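Local coordinates for protein BCL2-like 10 (Danio rerio, PDB 6FBX) that promotes cell survival as a Bcl-2 family member, holding the BH3 segment of the pro-apoptotic protein Bad, and may have channel activity, at residues P69-V81 with R117-K130. Numbering follows the deposited sequence.
Sequences PSKCLQSVMRELV and RLAETIADYLGGEK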
loop_
_atom_site.group_PDB
_atom_site.type_symbol
_atom_site.label_atom_id
_atom_site.label_comp_id
_atom_site.label_asym_id
_atom_site.label_seq_id
_atom_site.Cartn_x
_atom_site.Cartn_y
_atom_site.Cartn_z
ATOM N N PRO A 69 6.595 -12.985 -0.237
ATOM C CA PRO A 69 6.324 -11.656 0.334
ATOM C C PRO A 69 4.873 -11.235 0.207
ATOM O O PRO A 69 4.353 -10.564 1.106
ATOM C CB PRO A 69 7.255 -10.734 -0.467
ATOM C CG PRO A 69 8.339 -11.616 -0.956
ATOM C CD PRO A 69 7.694 -12.949 -1.215
ATOM N N SER A 70 4.197 -11.613 -0.881
ATOM C CA SER A 70 2.796 -11.233 -1.049
ATOM C C SER A 70 1.926 -11.829 0.049
ATOM O O SER A 70 1.051 -11.149 0.598
ATOM C CB SER A 70 2.295 -11.672 -2.425
ATOM O OG SER A 70 2.761 -10.795 -3.435
ATOM N N LYS A 71 2.142 -13.105 0.378
ATOM C CA LYS A 71 1.375 -13.726 1.453
ATOM C C LYS A 71 1.638 -13.027 2.779
ATOM O O LYS A 71 0.705 -12.756 3.545
ATOM C CB LYS A 71 1.721 -15.213 1.547
ATOM C CG LYS A 71 0.964 -15.974 2.629
ATOM C CD LYS A 71 -0.540 -15.929 2.405
ATOM C CE LYS A 71 -1.266 -16.897 3.326
ATOM N NZ LYS A 71 -2.744 -16.765 3.228
ATOM N N CYS A 72 2.905 -12.724 3.068
ATOM C CA CYS A 72 3.233 -12.030 4.308
ATOM C C CYS A 72 2.610 -10.640 4.348
ATOM O O CYS A 72 2.191 -10.180 5.416
ATOM C CB CYS A 72 4.752 -11.945 4.469
ATOM S SG CYS A 72 5.582 -13.562 4.552
ATOM N N LEU A 73 2.531 -9.963 3.198
ATOM C CA LEU A 73 1.938 -8.631 3.157
ATOM C C LEU A 73 0.448 -8.684 3.471
ATOM O O LEU A 73 -0.084 -7.790 4.142
ATOM C CB LEU A 73 2.180 -7.989 1.788
ATOM C CG LEU A 73 1.615 -6.583 1.563
ATOM C CD1 LEU A 73 2.250 -5.575 2.513
ATOM C CD2 LEU A 73 1.813 -6.148 0.120
ATOM N N GLN A 74 -0.246 -9.722 2.997
ATOM C CA GLN A 74 -1.655 -9.879 3.339
ATOM C C GLN A 74 -1.847 -9.943 4.848
ATOM O O GLN A 74 -2.787 -9.348 5.388
ATOM C CB GLN A 74 -2.225 -11.138 2.680
ATOM C CG GLN A 74 -2.378 -11.038 1.176
ATOM C CD GLN A 74 -2.908 -12.319 0.562
ATOM O OE1 GLN A 74 -2.738 -13.404 1.117
ATOM N NE2 GLN A 74 -3.561 -12.198 -0.589
ATOM N N SER A 75 -0.965 -10.656 5.550
ATOM C CA SER A 75 -1.113 -10.782 6.996
ATOM C C SER A 75 -0.841 -9.453 7.692
ATOM O O SER A 75 -1.489 -9.129 8.695
ATOM C CB SER A 75 -0.187 -11.873 7.530
ATOM O OG SER A 75 1.172 -11.549 7.305
ATOM N N VAL A 76 0.105 -8.668 7.175
ATOM C CA VAL A 76 0.369 -7.350 7.746
ATOM C C VAL A 76 -0.824 -6.425 7.523
ATOM O O VAL A 76 -1.274 -5.736 8.446
ATOM C CB VAL A 76 1.665 -6.764 7.157
ATOM C CG1 VAL A 76 1.847 -5.305 7.579
ATOM C CG2 VAL A 76 2.863 -7.586 7.606
ATOM N N MET A 77 -1.358 -6.396 6.298
ATOM C CA MET A 77 -2.514 -5.545 6.021
ATOM C C MET A 77 -3.694 -5.923 6.907
ATOM O O MET A 77 -4.396 -5.050 7.432
ATOM C CB MET A 77 -2.902 -5.643 4.546
ATOM C CG MET A 77 -1.872 -5.072 3.590
ATOM S SD MET A 77 -2.441 -4.998 1.878
ATOM C CE MET A 77 -2.641 -6.737 1.482
ATOM N N ARG A 78 -3.923 -7.225 7.084
ATOM C CA ARG A 78 -4.978 -7.687 7.977
ATOM C C ARG A 78 -4.771 -7.161 9.391
ATOM O O ARG A 78 -5.724 -6.712 10.039
ATOM C CB ARG A 78 -5.010 -9.215 7.960
ATOM C CG ARG A 78 -6.102 -9.855 8.797
ATOM C CD ARG A 78 -6.063 -11.374 8.672
ATOM N NE ARG A 78 -6.038 -11.805 7.272
ATOM C CZ ARG A 78 -5.086 -12.552 6.709
ATOM N NH1 ARG A 78 -4.051 -12.998 7.411
ATOM N NH2 ARG A 78 -5.179 -12.869 5.425
ATOM N N GLU A 79 -3.531 -7.201 9.886
ATOM C CA GLU A 79 -3.250 -6.742 11.242
ATOM C C GLU A 79 -3.298 -5.225 11.345
ATOM O O GLU A 79 -3.704 -4.690 12.382
ATOM C CB GLU A 79 -1.884 -7.257 11.695
ATOM C CG GLU A 79 -1.900 -8.691 12.202
ATOM C CD GLU A 79 -2.660 -8.836 13.507
ATOM O OE1 GLU A 79 -2.859 -7.814 14.199
ATOM O OE2 GLU A 79 -3.062 -9.969 13.841
ATOM N N LEU A 80 -2.879 -4.519 10.295
ATOM C CA LEU A 80 -2.970 -3.062 10.294
ATOM C C LEU A 80 -4.394 -2.607 10.586
ATOM O O LEU A 80 -4.617 -1.728 11.428
ATOM C CB LEU A 80 -2.488 -2.516 8.951
ATOM C CG LEU A 80 -2.704 -1.025 8.665
ATOM C CD1 LEU A 80 -2.156 -0.162 9.789
ATOM C CD2 LEU A 80 -2.052 -0.653 7.342
ATOM N N VAL A 81 -5.369 -3.201 9.905
ATOM C CA VAL A 81 -6.773 -2.859 10.093
ATOM C C VAL A 81 -7.462 -3.835 11.051
ATOM O O VAL A 81 -8.691 -3.901 11.088
ATOM C CB VAL A 81 -7.516 -2.786 8.749
ATOM C CG1 VAL A 81 -6.797 -1.828 7.790
ATOM C CG2 VAL A 81 -7.683 -4.187 8.141
ATOM N N ARG A 117 3.578 -8.916 -8.213
ATOM C CA ARG A 117 2.827 -9.718 -7.253
ATOM C C ARG A 117 2.369 -8.873 -6.071
ATOM O O ARG A 117 1.249 -9.041 -5.576
ATOM C CB ARG A 117 3.678 -10.894 -6.770
ATOM C CG ARG A 117 4.172 -11.803 -7.884
ATOM C CD ARG A 117 5.189 -12.808 -7.365
ATOM N NE ARG A 117 4.559 -14.002 -6.802
ATOM C CZ ARG A 117 4.444 -15.172 -7.428
ATOM N NH1 ARG A 117 4.919 -15.339 -8.657
ATOM N NH2 ARG A 117 3.852 -16.190 -6.818
ATOM N N LEU A 118 3.221 -7.962 -5.597
ATOM C CA LEU A 118 2.818 -7.092 -4.497
ATOM C C LEU A 118 1.686 -6.166 -4.922
ATOM O O LEU A 118 0.750 -5.926 -4.151
ATOM C CB LEU A 118 4.014 -6.288 -3.994
ATOM C CG LEU A 118 4.932 -7.003 -2.992
ATOM C CD1 LEU A 118 5.235 -8.429 -3.411
ATOM C CD2 LEU A 118 6.219 -6.215 -2.811
ATOM N N ALA A 119 1.750 -5.640 -6.145
ATOM C CA ALA A 119 0.673 -4.791 -6.643
ATOM C C ALA A 119 -0.644 -5.555 -6.697
ATOM O O ALA A 119 -1.697 -5.028 -6.315
ATOM C CB ALA A 119 1.030 -4.250 -8.028
ATOM N N GLU A 120 -0.604 -6.799 -7.177
ATOM C CA GLU A 120 -1.814 -7.607 -7.245
ATOM C C GLU A 120 -2.349 -7.922 -5.855
ATOM O O GLU A 120 -3.567 -8.001 -5.664
ATOM C CB GLU A 120 -1.533 -8.898 -8.015
ATOM C CG GLU A 120 -1.205 -8.673 -9.481
ATOM C CD GLU A 120 -0.841 -9.951 -10.204
ATOM O OE1 GLU A 120 -1.450 -10.231 -11.258
ATOM O OE2 GLU A 120 0.049 -10.681 -9.718
ATOM N N THR A 121 -1.459 -8.103 -4.876
ATOM C CA THR A 121 -1.902 -8.359 -3.510
ATOM C C THR A 121 -2.660 -7.165 -2.943
ATOM O O THR A 121 -3.717 -7.331 -2.321
ATOM C CB THR A 121 -0.698 -8.709 -2.635
ATOM O OG1 THR A 121 -0.090 -9.905 -3.136
ATOM C CG2 THR A 121 -1.113 -8.928 -1.188
ATOM N N ILE A 122 -2.141 -5.951 -3.149
ATOM C CA ILE A 122 -2.867 -4.754 -2.729
ATOM C C ILE A 122 -4.213 -4.684 -3.436
ATOM O O ILE A 122 -5.251 -4.426 -2.816
ATOM C CB ILE A 122 -2.033 -3.489 -3.001
ATOM C CG1 ILE A 122 -0.819 -3.430 -2.070
ATOM C CG2 ILE A 122 -2.891 -2.228 -2.832
ATOM C CD1 ILE A 122 0.165 -2.324 -2.417
ATOM N N ALA A 123 -4.208 -4.900 -4.753
ATOM C CA ALA A 123 -5.436 -4.795 -5.535
ATOM C C ALA A 123 -6.481 -5.797 -5.060
ATOM O O ALA A 123 -7.658 -5.455 -4.903
ATOM C CB ALA A 123 -5.124 -4.998 -7.018
ATOM N N ASP A 124 -6.075 -7.049 -4.835
ATOM C CA ASP A 124 -7.032 -8.056 -4.386
ATOM C C ASP A 124 -7.604 -7.702 -3.019
ATOM O O ASP A 124 -8.800 -7.896 -2.766
ATOM C CB ASP A 124 -6.377 -9.438 -4.340
ATOM C CG ASP A 124 -6.159 -10.032 -5.719
ATOM O OD1 ASP A 124 -5.267 -10.895 -5.864
ATOM O OD2 ASP A 124 -6.872 -9.630 -6.663
ATOM N N TYR A 125 -6.769 -7.169 -2.127
ATOM C CA TYR A 125 -7.211 -6.905 -0.764
ATOM C C TYR A 125 -8.179 -5.728 -0.715
ATOM O O TYR A 125 -9.282 -5.839 -0.164
ATOM C CB TYR A 125 -6.003 -6.645 0.137
ATOM C CG TYR A 125 -6.380 -6.427 1.580
ATOM C CD1 TYR A 125 -6.269 -5.175 2.167
ATOM C CD2 TYR A 125 -6.870 -7.474 2.349
ATOM C CE1 TYR A 125 -6.620 -4.974 3.488
ATOM C CE2 TYR A 125 -7.227 -7.282 3.668
ATOM C CZ TYR A 125 -7.099 -6.031 4.232
ATOM O OH TYR A 125 -7.455 -5.841 5.547
ATOM N N LEU A 126 -7.789 -4.590 -1.289
ATOM C CA LEU A 126 -8.647 -3.410 -1.233
ATOM C C LEU A 126 -9.856 -3.565 -2.147
ATOM O O LEU A 126 -10.990 -3.275 -1.746
ATOM C CB LEU A 126 -7.845 -2.163 -1.603
ATOM C CG LEU A 126 -6.677 -1.822 -0.673
ATOM C CD1 LEU A 126 -5.935 -0.597 -1.186
ATOM C CD2 LEU A 126 -7.145 -1.601 0.760
ATOM N N GLY A 127 -9.636 -4.023 -3.381
ATOM C CA GLY A 127 -10.726 -4.155 -4.332
ATOM C C GLY A 127 -11.644 -5.326 -4.061
ATOM O O GLY A 127 -12.798 -5.308 -4.497
ATOM N N GLY A 128 -11.156 -6.345 -3.360
ATOM C CA GLY A 128 -11.971 -7.496 -3.037
ATOM C C GLY A 128 -12.437 -7.482 -1.598
ATOM O O GLY A 128 -13.631 -7.342 -1.321
ATOM N N GLU A 129 -11.490 -7.607 -0.668
ATOM C CA GLU A 129 -11.845 -7.737 0.741
ATOM C C GLU A 129 -12.464 -6.459 1.296
ATOM O O GLU A 129 -13.349 -6.528 2.158
ATOM C CB GLU A 129 -10.607 -8.128 1.548
ATOM C CG GLU A 129 -10.919 -8.824 2.860
ATOM C CD GLU A 129 -9.810 -9.762 3.310
ATOM O OE1 GLU A 129 -9.696 -10.002 4.530
ATOM O OE2 GLU A 129 -9.055 -10.259 2.447
ATOM N N LYS A 130 -12.033 -5.291 0.816
ATOM C CA LYS A 130 -12.498 -4.009 1.333
ATOM C C LYS A 130 -13.348 -3.248 0.318
ATOM O O LYS A 130 -13.427 -2.019 0.363
ATOM C CB LYS A 130 -11.308 -3.157 1.768
ATOM C CG LYS A 130 -10.427 -3.812 2.823
ATOM C CD LYS A 130 -11.224 -4.156 4.073
ATOM C CE LYS A 130 -10.330 -4.634 5.201
ATOM N NZ LYS A 130 -11.111 -4.942 6.434
HETATM O O HOH W 1 -4.482 -9.879 -1.291
#
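Arg117 meets Ser70 near the start of the pairing between helices 69-80 and 112-129: its carbonyl O takes a weak hydrogen bond from Ser70 OG at 3.2 Å. One turn on, Thr121 N and Thr121 OG1 bind the same oxygen from opposite faces of its plane. Leu118, whose CA is the nearest to that of Ser70, sends CD1 to both Ser70 OG and the ring of Pro69, and Leu73 CD2 packs loosely on it. Thr121 is the knob of the interface, seated among Ser70, Leu73, Gln74 and Met77. A chi1 of -62° sets OG1 opposite the carbonyl carbon, 3.0 Å from Ser70 OG, and turns the methyl CG2 onto Gln74 CG at 3.4 Å and against Met77 CE. A water spans the outer edge, accepting from Gln74 NE2 (2.6 Å) and donating to Thr121 O. A glycine here would probably leave a gap between Gln74 CG and Met77 CE and deprive the carbonyl of Arg117 of the hydroxyl bond from its own helix. On the inner side Ile122 also packs loosely on Leu73 CD2, and Thr98 of helix 88-107 touches both residues. Tyr125 slides past Met77 in the opposite direction: Met77 CB lies over one ring face, 4.2 Å from the centroid, and SD stands obliquely to the ring in a Met-aromatic contact. The bend at chi3 (-65°) turns Met77 CE back against Tyr125 CB, 3.6 Å away. Val81 CG2 meets the ring edge, close against Tyr125 OH, and Lys130 NZ reaches the same methyl tip to tip at 3.9 Å. The axes cross at -33°, 9.2 Å apart at closest approach, in the all-helical Bcl-2 fold, where this pairing backs a wall of the BH3-binding groove: helix 69-80 turns Ser75, Val76, Glu79 and Leu80 to the bound peptide.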